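Local coordinates for protein lectin (Polyandrocarpa misakiensis, PDB 1BYF) that binds galactose through a calcium ion as a homodimeric C-type lectin and serves in the tunicate's defence against microorganisms, at residues D2-F7 and R24-V29; G50-V55 and G113-I118; L81-E86 and Q98-Y103. One frame throughout, in Å; residues are numbered along the deposited sequence.

Interaction 1: D2-F7 and R24-V29. With ZN (zinc ion), chain D.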
loop_
_atom_site.group_PDB
_atom_site.type_symbol
_atom_site.label_atom_id
_atom_site.label_comp_id
_atom_site.label_asym_id
_atom_site.label_seq_id
_atom_site.Cartn_x
_atom_site.Cartn_y
_atom_site.Cartn_z
ATOM N N ASP A 2 11.654 7.148 -3.192
ATOM C CA ASP A 2 10.255 7.512 -3.018
ATOM C C ASP A 2 9.365 6.893 -4.090
ATOM O O ASP A 2 9.715 6.873 -5.272
ATOM C CB ASP A 2 10.059 9.017 -3.127
ATOM C CG ASP A 2 10.646 9.845 -2.012
ATOM O OD1 ASP A 2 11.206 9.316 -1.039
ATOM O OD2 ASP A 2 10.531 11.081 -2.149
ATOM N N TYR A 3 8.160 6.491 -3.690
ATOM C CA TYR A 3 7.243 5.866 -4.619
ATOM C C TYR A 3 5.770 6.065 -4.284
ATOM O O TYR A 3 5.289 6.536 -3.266
ATOM C CB TYR A 3 7.406 4.330 -4.571
ATOM C CG TYR A 3 8.761 3.777 -4.913
ATOM C CD1 TYR A 3 9.696 3.610 -3.898
ATOM C CD2 TYR A 3 9.109 3.407 -6.205
ATOM C CE1 TYR A 3 10.958 3.104 -4.162
ATOM C CE2 TYR A 3 10.369 2.908 -6.472
ATOM C CZ TYR A 3 11.281 2.749 -5.456
ATOM O OH TYR A 3 12.518 2.240 -5.781
ATOM N N GLU A 4 4.978 5.548 -5.207
ATOM C CA GLU A 4 3.558 5.342 -5.140
ATOM C C GLU A 4 3.418 3.800 -5.166
ATOM O O GLU A 4 3.993 3.196 -6.071
ATOM C CB GLU A 4 2.756 5.889 -6.298
ATOM C CG GLU A 4 2.330 7.337 -6.204
ATOM C CD GLU A 4 1.662 7.808 -7.476
ATOM O OE1 GLU A 4 1.363 6.965 -8.352
ATOM O OE2 GLU A 4 1.386 9.008 -7.670
ATOM N N ILE A 5 2.760 3.248 -4.170
ATOM C CA ILE A 5 2.597 1.795 -4.109
ATOM C C ILE A 5 1.107 1.461 -4.053
ATOM O O ILE A 5 0.381 1.981 -3.210
ATOM C CB ILE A 5 3.308 1.191 -2.892
ATOM C CG1 ILE A 5 4.800 1.529 -2.907
ATOM C CG2 ILE A 5 3.088 -0.315 -2.817
ATOM C CD1 ILE A 5 5.590 0.945 -4.062
ATOM N N LEU A 6 0.675 0.618 -4.976
ATOM C CA LEU A 6 -0.729 0.221 -5.038
ATOM C C LEU A 6 -0.842 -1.273 -4.734
ATOM O O LEU A 6 -0.126 -2.059 -5.340
ATOM C CB LEU A 6 -1.278 0.541 -6.427
ATOM C CG LEU A 6 -2.637 -0.055 -6.805
ATOM C CD1 LEU A 6 -3.744 0.411 -5.877
ATOM C CD2 LEU A 6 -3.006 0.326 -8.236
ATOM N N PHE A 7 -1.677 -1.650 -3.791
ATOM C CA PHE A 7 -1.913 -3.045 -3.443
ATOM C C PHE A 7 -3.346 -3.371 -3.878
ATOM O O PHE A 7 -4.234 -2.568 -3.565
ATOM C CB PHE A 7 -1.809 -3.307 -1.949
ATOM C CG PHE A 7 -0.474 -3.087 -1.307
ATOM C CD1 PHE A 7 -0.118 -1.842 -0.816
ATOM C CD2 PHE A 7 0.419 -4.138 -1.167
ATOM C CE1 PHE A 7 1.111 -1.649 -0.213
ATOM C CE2 PHE A 7 1.647 -3.953 -0.562
ATOM C CZ PHE A 7 1.997 -2.708 -0.086
ATOM N N ARG A 24 -2.531 1.649 -15.323
ATOM C CA ARG A 24 -2.665 2.653 -14.281
ATOM C C ARG A 24 -1.490 3.625 -14.258
ATOM O O ARG A 24 -1.397 4.431 -13.332
ATOM C CB ARG A 24 -2.752 1.963 -12.921
ATOM C CG ARG A 24 -4.105 1.982 -12.246
ATOM C CD ARG A 24 -4.200 0.785 -11.290
ATOM N NE ARG A 24 -4.794 -0.311 -12.036
ATOM C CZ ARG A 24 -6.057 -0.699 -11.968
ATOM N NH1 ARG A 24 -6.921 -0.140 -11.138
ATOM N NH2 ARG A 24 -6.452 -1.698 -12.750
ATOM N N GLY A 25 -0.599 3.534 -15.232
ATOM C CA GLY A 25 0.573 4.399 -15.273
ATOM C C GLY A 25 1.634 3.940 -14.281
ATOM O O GLY A 25 2.534 4.701 -13.923
ATOM N N MET A 26 1.555 2.678 -13.858
ATOM C CA MET A 26 2.509 2.137 -12.896
ATOM C C MET A 26 3.154 0.871 -13.448
ATOM O O MET A 26 2.908 0.519 -14.601
ATOM C CB MET A 26 1.786 1.827 -11.583
ATOM C CG MET A 26 0.819 2.909 -11.118
ATOM S SD MET A 26 0.053 2.486 -9.535
ATOM C CE MET A 26 1.440 2.720 -8.440
ATOM N N ALA A 27 3.945 0.186 -12.638
ATOM C CA ALA A 27 4.599 -1.048 -13.041
ATOM C C ALA A 27 4.535 -2.076 -11.914
ATOM O O ALA A 27 4.498 -1.697 -10.739
ATOM C CB ALA A 27 6.061 -0.802 -13.399
ATOM N N LEU A 28 4.540 -3.356 -12.276
ATOM C CA LEU A 28 4.532 -4.403 -11.244
ATOM C C LEU A 28 5.719 -4.119 -10.331
ATOM O O LEU A 28 6.809 -3.837 -10.843
ATOM C CB LEU A 28 4.587 -5.771 -11.904
ATOM C CG LEU A 28 4.143 -7.002 -11.125
ATOM C CD1 LEU A 28 2.760 -6.817 -10.519
ATOM C CD2 LEU A 28 4.149 -8.213 -12.069
ATOM N N VAL A 29 5.520 -4.109 -9.022
ATOM C CA VAL A 29 6.580 -3.731 -8.093
ATOM C C VAL A 29 7.913 -4.383 -8.427
ATOM O O VAL A 29 8.011 -5.586 -8.673
ATOM C CB VAL A 29 6.166 -3.994 -6.638
ATOM C CG1 VAL A 29 6.164 -5.482 -6.326
ATOM C CG2 VAL A 29 7.059 -3.228 -5.666
HETATM ZN ZN ZN D . 11.153 12.271 -0.711
#
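Glu4 and Met26 have CA atoms 8.5 Å apart, and Ile5 and Val29 7.9 Å, too far for the two backbones to pair; no hydrogen bond joins the strand in 2-7 to 24-29, and side chains fill the gap. Gly25, with positive phi, is the C-prime residue of a Schellman motif that ends helix 14-22, and the chain leaves this turn with Met26 aimed at the strand. The Met26 chain is straight through chi2 and bends at chi3 (72°), which swings CE back over the strand backbone, 3.5 Å from Glu4 O. The thioether crosses Leu6 at about a right angle, SD lying 3.9 Å from Leu6 CB. Leu6 has CG anti to its backbone N (chi1 168°). Its side chain also crosses that of Arg24 at about a right angle, the CD2 branch meeting Arg24 CD. The guanidinium is engaged otherwise: Arg24 NE bonds to Tyr20 O, and NH1 forms a salt bridge with Glu4 of the second subunit. At the far end of 2-7, Asp2 OD2 holds a zinc ion at 2.0 Å. Strand 3-8 pairs antiparallel with 115-122 inside the chain and with a strand of the second subunit, carrying the sheet across the dimer interface, while Ile5 and Val29 both pack on Ile42 of helix 36-49.

Interaction 2: G50-V55 and G113-I118; sequences GHDYWV and GARRVI. With ZN (zinc ion), chain E.
Arg115 CD sits over the centre of the six-membered ring of Trp54, 3.4 Å from its centroid, while Gly113 O comes in at the indole edge, near the ring plane, 3.2 Å from CZ2. The Arg115 chain bends at chi3 (114°), carrying NE away toward Asp52; its CZ still lies over the same indole face in a longer cation-pi contact, with the guanidinium steeply inclined to the ring. The Tyr53 ring takes Arg116 CB over one face, offset toward the rim, a CH-pi contact of 3.7 Å to the centroid; Ile118 CG1 meets its CD2 obliquely. Extended from CG to NE, Arg116 runs past the phenol to lay its guanidinium flat on His51, planes 9° apart, with NH1 3.4 Å from CG of the imidazole. A water in the guanidinium plane accepts from Arg116 NH1 and donates to Asp52 O; Arg116 NE forms a salt bridge with Asp9. Strand 53-55 runs parallel to 115-118 in the main sheet of the C-type lectin fold, with Tyr53 and Arg116 on one face and Trp54 on the other. Arg116 N donates to Asp52 O, and Trp54 N makes a nearly straight bond of 2.8 Å to Arg116 O. The strands then diverge, their segment axes 48° apart, leaving Trp54 O and Ile118 N buried without partners. Trp54 NE1 is held by Met12 O. Asp52 OD2 binds a zinc ion at 1.9 Å, and the nearby Arg115 NH2 would be expected to temper the carboxylate's charge, while OD1 accepts from Ser101 N.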
loop_
_atom_site.group_PDB
_atom_site.type_symbol
_atom_site.label_atom_id
_atom_site.label_comp_id
_atom_site.label_asym_id
_atom_site.label_seq_id
_atom_site.Cartn_x
_atom_site.Cartn_y
_atom_site.Cartn_z
ATOM N N GLY A 50 -1.397 -11.927 4.628
ATOM C CA GLY A 50 -1.121 -13.350 4.602
ATOM C C GLY A 50 -1.498 -14.012 3.289
ATOM O O GLY A 50 -1.861 -15.191 3.294
ATOM N N HIS A 51 -1.416 -13.293 2.177
ATOM C CA HIS A 51 -1.758 -13.859 0.879
ATOM C C HIS A 51 -0.591 -13.738 -0.102
ATOM O O HIS A 51 0.364 -13.016 0.171
ATOM C CB HIS A 51 -2.984 -13.192 0.264
ATOM C CG HIS A 51 -4.288 -13.754 0.733
ATOM N ND1 HIS A 51 -4.681 -15.037 0.407
ATOM C CD2 HIS A 51 -5.279 -13.222 1.494
ATOM C CE1 HIS A 51 -5.866 -15.273 0.956
ATOM N NE2 HIS A 51 -6.243 -14.191 1.610
ATOM N N ASP A 52 -0.705 -14.431 -1.225
ATOM C CA ASP A 52 0.307 -14.389 -2.269
ATOM C C ASP A 52 0.125 -13.141 -3.133
ATOM O O ASP A 52 -1.011 -12.785 -3.474
ATOM C CB ASP A 52 0.189 -15.600 -3.196
ATOM C CG ASP A 52 0.411 -16.935 -2.527
ATOM O OD1 ASP A 52 1.092 -16.991 -1.485
ATOM O OD2 ASP A 52 -0.107 -17.947 -3.052
ATOM N N TYR A 53 1.233 -12.537 -3.537
ATOM C CA TYR A 53 1.223 -11.371 -4.392
ATOM C C TYR A 53 2.253 -11.486 -5.519
ATOM O O TYR A 53 3.369 -11.929 -5.254
ATOM C CB TYR A 53 1.662 -10.114 -3.613
ATOM C CG TYR A 53 0.597 -9.618 -2.665
ATOM C CD1 TYR A 53 0.393 -10.224 -1.438
ATOM C CD2 TYR A 53 -0.200 -8.539 -3.020
ATOM C CE1 TYR A 53 -0.586 -9.766 -0.574
ATOM C CE2 TYR A 53 -1.181 -8.069 -2.163
ATOM C CZ TYR A 53 -1.366 -8.693 -0.948
ATOM O OH TYR A 53 -2.342 -8.229 -0.092
ATOM N N TRP A 54 1.903 -11.015 -6.707
ATOM C CA TRP A 54 2.886 -11.014 -7.785
ATOM C C TRP A 54 3.864 -9.861 -7.545
ATOM O O TRP A 54 3.485 -8.843 -6.962
ATOM C CB TRP A 54 2.241 -10.779 -9.141
ATOM C CG TRP A 54 1.513 -11.945 -9.726
ATOM C CD1 TRP A 54 0.194 -12.019 -10.059
ATOM C CD2 TRP A 54 2.097 -13.216 -10.062
ATOM N NE1 TRP A 54 -0.079 -13.267 -10.575
ATOM C CE2 TRP A 54 1.066 -14.015 -10.588
ATOM C CE3 TRP A 54 3.384 -13.748 -9.958
ATOM C CZ2 TRP A 54 1.285 -15.326 -11.017
ATOM C CZ3 TRP A 54 3.601 -15.053 -10.384
ATOM C CH2 TRP A 54 2.556 -15.826 -10.910
ATOM N N VAL A 55 5.095 -10.026 -7.988
ATOM C CA VAL A 55 6.103 -8.975 -7.972
ATOM C C VAL A 55 6.674 -8.949 -9.403
ATOM O O VAL A 55 6.456 -9.896 -10.171
ATOM C CB VAL A 55 7.223 -9.060 -6.940
ATOM C CG1 VAL A 55 6.662 -9.054 -5.518
ATOM C CG2 VAL A 55 8.128 -10.273 -7.140
ATOM N N GLY A 113 -0.962 -18.915 -12.301
ATOM C CA GLY A 113 -1.820 -18.879 -11.125
ATOM C C GLY A 113 -2.328 -17.489 -10.789
ATOM O O GLY A 113 -1.686 -16.481 -11.070
ATOM N N ALA A 114 -3.512 -17.418 -10.182
ATOM C CA ALA A 114 -4.100 -16.150 -9.766
ATOM C C ALA A 114 -3.478 -15.668 -8.460
ATOM O O ALA A 114 -3.432 -16.406 -7.463
ATOM C CB ALA A 114 -5.598 -16.323 -9.547
ATOM N N ARG A 115 -2.983 -14.436 -8.444
ATOM C CA ARG A 115 -2.417 -13.886 -7.217
ATOM C C ARG A 115 -2.727 -12.383 -7.174
ATOM O O ARG A 115 -3.073 -11.804 -8.193
ATOM C CB ARG A 115 -0.912 -14.076 -7.085
ATOM C CG ARG A 115 -0.405 -15.366 -7.710
ATOM C CD ARG A 115 1.097 -15.522 -7.476
ATOM N NE ARG A 115 1.284 -16.676 -6.604
ATOM C CZ ARG A 115 1.302 -17.941 -7.003
ATOM N NH1 ARG A 115 1.187 -18.284 -8.273
ATOM N NH2 ARG A 115 1.456 -18.873 -6.075
ATOM N N ARG A 116 -2.576 -11.831 -5.977
ATOM C CA ARG A 116 -2.829 -10.401 -5.794
ATOM C C ARG A 116 -1.742 -9.604 -6.499
ATOM O O ARG A 116 -0.739 -10.154 -6.955
ATOM C CB ARG A 116 -2.955 -10.073 -4.309
ATOM C CG ARG A 116 -4.289 -10.500 -3.704
ATOM C CD ARG A 116 -4.283 -10.356 -2.190
ATOM N NE ARG A 116 -5.617 -10.431 -1.613
ATOM C CZ ARG A 116 -6.387 -11.510 -1.545
ATOM N NH1 ARG A 116 -5.980 -12.690 -2.013
ATOM N NH2 ARG A 116 -7.595 -11.419 -0.996
ATOM N N VAL A 117 -1.955 -8.302 -6.610
ATOM C CA VAL A 117 -1.051 -7.439 -7.353
ATOM C C VAL A 117 -0.542 -6.246 -6.555
ATOM O O VAL A 117 -1.262 -5.626 -5.777
ATOM C CB VAL A 117 -1.787 -6.920 -8.611
ATOM C CG1 VAL A 117 -0.854 -6.090 -9.493
ATOM C CG2 VAL A 117 -2.362 -8.087 -9.419
ATOM N N ILE A 118 0.719 -5.923 -6.798
ATOM C CA ILE A 118 1.399 -4.791 -6.203
ATOM C C ILE A 118 2.055 -3.988 -7.329
ATOM O O ILE A 118 2.872 -4.538 -8.070
ATOM C CB ILE A 118 2.501 -5.182 -5.204
ATOM C CG1 ILE A 118 1.924 -6.133 -4.154
ATOM C CG2 ILE A 118 3.092 -3.939 -4.545
ATOM C CD1 ILE A 118 2.972 -6.702 -3.217
HETATM ZN ZN ZN E . 0.310 -19.731 -2.546
HETATM O O HOH W 1 -3.593 -13.744 -2.992
#

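Interaction 3: L81-E86 and Q98-Y103; sequences LWSPNE and QIWSKY. With CA (calcium ion), chain C; ACT (acetate ion), chain F.
Pro84 CD sits over the centre of the Tyr103 ring, 3.5 Å from its centroid and 14° off the normal, a CH-pi contact; the opposite face carries Lys102 CG. Ser83 CB meets Tyr103 CD2 obliquely at 3.4 Å. The Trp100 indole continues this surface: CE3 lies 3.8 Å from Ser83 OG, and CZ3 is 3.7 Å from Glu86 OE2, the carboxylate plane perpendicular to the ring. A bend at chi2 (-65°) turns the Glu86 chain at CD, and OE1 binds the calcium ion at 2.2 Å.

Here the long loop of the C-type lectin fold meets strand 96-100 and the turn that follows it: Glu86, Asn89, Asp107 and Asp108 form the carbohydrate-binding calcium site. A type II turn from Ser83 to Glu86, closed by Glu86 N to Ser83 O, presents both the proline and the calcium ligand. Ser83 OG is tied to Leu106 O, and Ser88 OG bonds to Glu86 OE1. Tyr103 N to Trp100 O closes the bend that brings the two aromatic residues together. Lys102 CB covers one face of Trp100, and an acetate, probably from the crystallisation liquor, lays its methyl over the other and accepts from Gln98 NE2 at 3.2 Å.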
loop_
_atom_site.group_PDB
_atom_site.type_symbol
_atom_site.label_atom_id
_atom_site.label_comp_id
_atom_site.label_asym_id
_atom_site.label_seq_id
_atom_site.Cartn_x
_atom_site.Cartn_y
_atom_site.Cartn_z
ATOM N N LEU A 81 16.049 -11.918 -0.277
ATOM C CA LEU A 81 14.621 -11.761 -0.525
ATOM C C LEU A 81 13.887 -13.084 -0.699
ATOM O O LEU A 81 12.698 -13.183 -0.389
ATOM C CB LEU A 81 14.373 -10.873 -1.745
ATOM C CG LEU A 81 14.709 -9.387 -1.599
ATOM C CD1 LEU A 81 14.673 -8.682 -2.943
ATOM C CD2 LEU A 81 13.766 -8.711 -0.619
ATOM N N TRP A 82 14.581 -14.097 -1.200
ATOM C CA TRP A 82 14.002 -15.402 -1.428
ATOM C C TRP A 82 13.609 -16.134 -0.149
ATOM O O TRP A 82 14.294 -16.091 0.874
ATOM C CB TRP A 82 14.973 -16.316 -2.195
ATOM C CG TRP A 82 15.320 -15.864 -3.576
ATOM C CD1 TRP A 82 16.471 -15.251 -3.975
ATOM C CD2 TRP A 82 14.510 -15.990 -4.753
ATOM N NE1 TRP A 82 16.429 -14.985 -5.321
ATOM C CE2 TRP A 82 15.234 -15.431 -5.821
ATOM C CE3 TRP A 82 13.240 -16.513 -4.999
ATOM C CZ2 TRP A 82 14.734 -15.384 -7.122
ATOM C CZ3 TRP A 82 12.741 -16.466 -6.288
ATOM C CH2 TRP A 82 13.489 -15.908 -7.333
ATOM N N SER A 83 12.506 -16.876 -0.236
ATOM C CA SER A 83 12.085 -17.712 0.879
ATOM C C SER A 83 13.170 -18.793 1.026
ATOM O O SER A 83 13.911 -19.030 0.074
ATOM C CB SER A 83 10.768 -18.422 0.616
ATOM O OG SER A 83 9.718 -17.569 0.214
ATOM N N PRO A 84 13.206 -19.429 2.176
ATOM C CA PRO A 84 14.125 -20.526 2.413
ATOM C C PRO A 84 13.923 -21.603 1.353
ATOM O O PRO A 84 12.803 -21.998 1.025
ATOM C CB PRO A 84 13.768 -21.031 3.799
ATOM C CG PRO A 84 13.016 -19.919 4.447
ATOM C CD PRO A 84 12.317 -19.181 3.334
ATOM N N ASN A 85 15.028 -22.062 0.781
ATOM C CA ASN A 85 15.029 -23.112 -0.223
ATOM C C ASN A 85 14.359 -22.744 -1.538
ATOM O O ASN A 85 13.884 -23.631 -2.260
ATOM C CB ASN A 85 14.390 -24.398 0.318
ATOM C CG ASN A 85 15.081 -24.913 1.561
ATOM O OD1 ASN A 85 14.414 -25.283 2.531
ATOM N ND2 ASN A 85 16.411 -24.945 1.551
ATOM N N GLU A 86 14.331 -21.466 -1.887
ATOM C CA GLU A 86 13.798 -21.013 -3.175
ATOM C C GLU A 86 14.877 -20.092 -3.738
ATOM O O GLU A 86 15.618 -19.525 -2.934
ATOM C CB GLU A 86 12.468 -20.284 -3.036
ATOM C CG GLU A 86 11.349 -21.080 -2.401
ATOM C CD GLU A 86 10.879 -22.283 -3.187
ATOM O OE1 GLU A 86 10.975 -22.311 -4.435
ATOM O OE2 GLU A 86 10.361 -23.230 -2.553
ATOM N N GLN A 98 6.741 -14.349 -7.017
ATOM C CA GLN A 98 5.690 -13.873 -6.145
ATOM C C GLN A 98 6.231 -13.699 -4.725
ATOM O O GLN A 98 7.299 -14.190 -4.369
ATOM C CB GLN A 98 4.543 -14.895 -6.019
ATOM C CG GLN A 98 5.061 -16.221 -5.449
ATOM C CD GLN A 98 3.985 -17.073 -4.818
ATOM O OE1 GLN A 98 2.834 -16.654 -4.678
ATOM N NE2 GLN A 98 4.341 -18.283 -4.404
ATOM N N ILE A 99 5.401 -13.032 -3.935
ATOM C CA ILE A 99 5.623 -12.949 -2.498
ATOM C C ILE A 99 4.734 -14.108 -2.006
ATOM O O ILE A 99 3.523 -14.012 -2.133
ATOM C CB ILE A 99 5.198 -11.627 -1.855
ATOM C CG1 ILE A 99 6.164 -10.502 -2.214
ATOM C CG2 ILE A 99 5.134 -11.800 -0.339
ATOM C CD1 ILE A 99 5.653 -9.109 -1.926
ATOM N N TRP A 100 5.372 -15.178 -1.578
ATOM C CA TRP A 100 4.679 -16.388 -1.142
ATOM C C TRP A 100 4.193 -16.297 0.296
ATOM O O TRP A 100 5.000 -16.065 1.202
ATOM C CB TRP A 100 5.661 -17.546 -1.314
ATOM C CG TRP A 100 5.146 -18.919 -1.032
ATOM C CD1 TRP A 100 3.850 -19.342 -0.970
ATOM C CD2 TRP A 100 5.957 -20.088 -0.825
ATOM N NE1 TRP A 100 3.801 -20.691 -0.713
ATOM C CE2 TRP A 100 5.083 -21.170 -0.620
ATOM C CE3 TRP A 100 7.336 -20.314 -0.776
ATOM C CZ2 TRP A 100 5.537 -22.465 -0.373
ATOM C CZ3 TRP A 100 7.782 -21.603 -0.530
ATOM C CH2 TRP A 100 6.889 -22.666 -0.335
ATOM N N SER A 101 2.902 -16.526 0.515
ATOM C CA SER A 101 2.318 -16.395 1.841
ATOM C C SER A 101 2.936 -17.300 2.890
ATOM O O SER A 101 2.904 -16.963 4.081
ATOM C CB SER A 101 0.797 -16.604 1.806
ATOM O OG SER A 101 0.483 -17.932 1.429
ATOM N N LYS A 102 3.519 -18.430 2.495
ATOM C CA LYS A 102 4.130 -19.327 3.470
ATOM C C LYS A 102 5.206 -18.645 4.303
ATOM O O LYS A 102 5.284 -18.844 5.519
ATOM C CB LYS A 102 4.728 -20.568 2.787
ATOM C CG LYS A 102 5.342 -21.547 3.788
ATOM C CD LYS A 102 5.635 -22.887 3.121
ATOM C CE LYS A 102 6.367 -23.827 4.067
ATOM N NZ LYS A 102 6.508 -25.186 3.478
ATOM N N TYR A 103 6.061 -17.854 3.664
ATOM C CA TYR A 103 7.150 -17.193 4.363
ATOM C C TYR A 103 7.083 -15.668 4.288
ATOM O O TYR A 103 7.829 -14.993 5.000
ATOM C CB TYR A 103 8.488 -17.626 3.748
ATOM C CG TYR A 103 8.805 -19.099 3.857
ATOM C CD1 TYR A 103 9.333 -19.621 5.034
ATOM C CD2 TYR A 103 8.593 -19.964 2.794
ATOM C CE1 TYR A 103 9.637 -20.965 5.145
ATOM C CE2 TYR A 103 8.894 -21.311 2.891
ATOM C CZ TYR A 103 9.415 -21.803 4.074
ATOM O OH TYR A 103 9.715 -23.142 4.181
HETATM CA CA CA C . 9.376 -22.136 -5.919
HETATM C C ACT F . 2.226 -21.405 -3.550
HETATM O O ACT F . 1.922 -20.216 -3.795
HETATM O OXT ACT F . 1.375 -22.194 -3.066
HETATM C CH3 ACT F . 3.439 -22.014 -4.265
#

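How the interactions relate
The three contacts follow one mixed sheet from the dimer interface to the sugar-binding side. Interactions 1 and 2, centred 14 Å apart, join where Val29 N meets Ile118 O at 2.8 Å, a probable hydrogen bond, and where Val29 CG1 packs on Val55 CG1. Interaction 3 falls within the chain between the two segments of interaction 2, their centres about 12 Å apart, and strand 53-55 links them: Tyr53 O lies 2.7 Å from Ile99 N, a probable hydrogen bond. Interactions 1 and 3 do not touch and lie on opposite sides of the chain's centre. Glu86 of interaction 3 binds the calcium ion directly, whereas the Arg115 side chain stays about 9 Å from it.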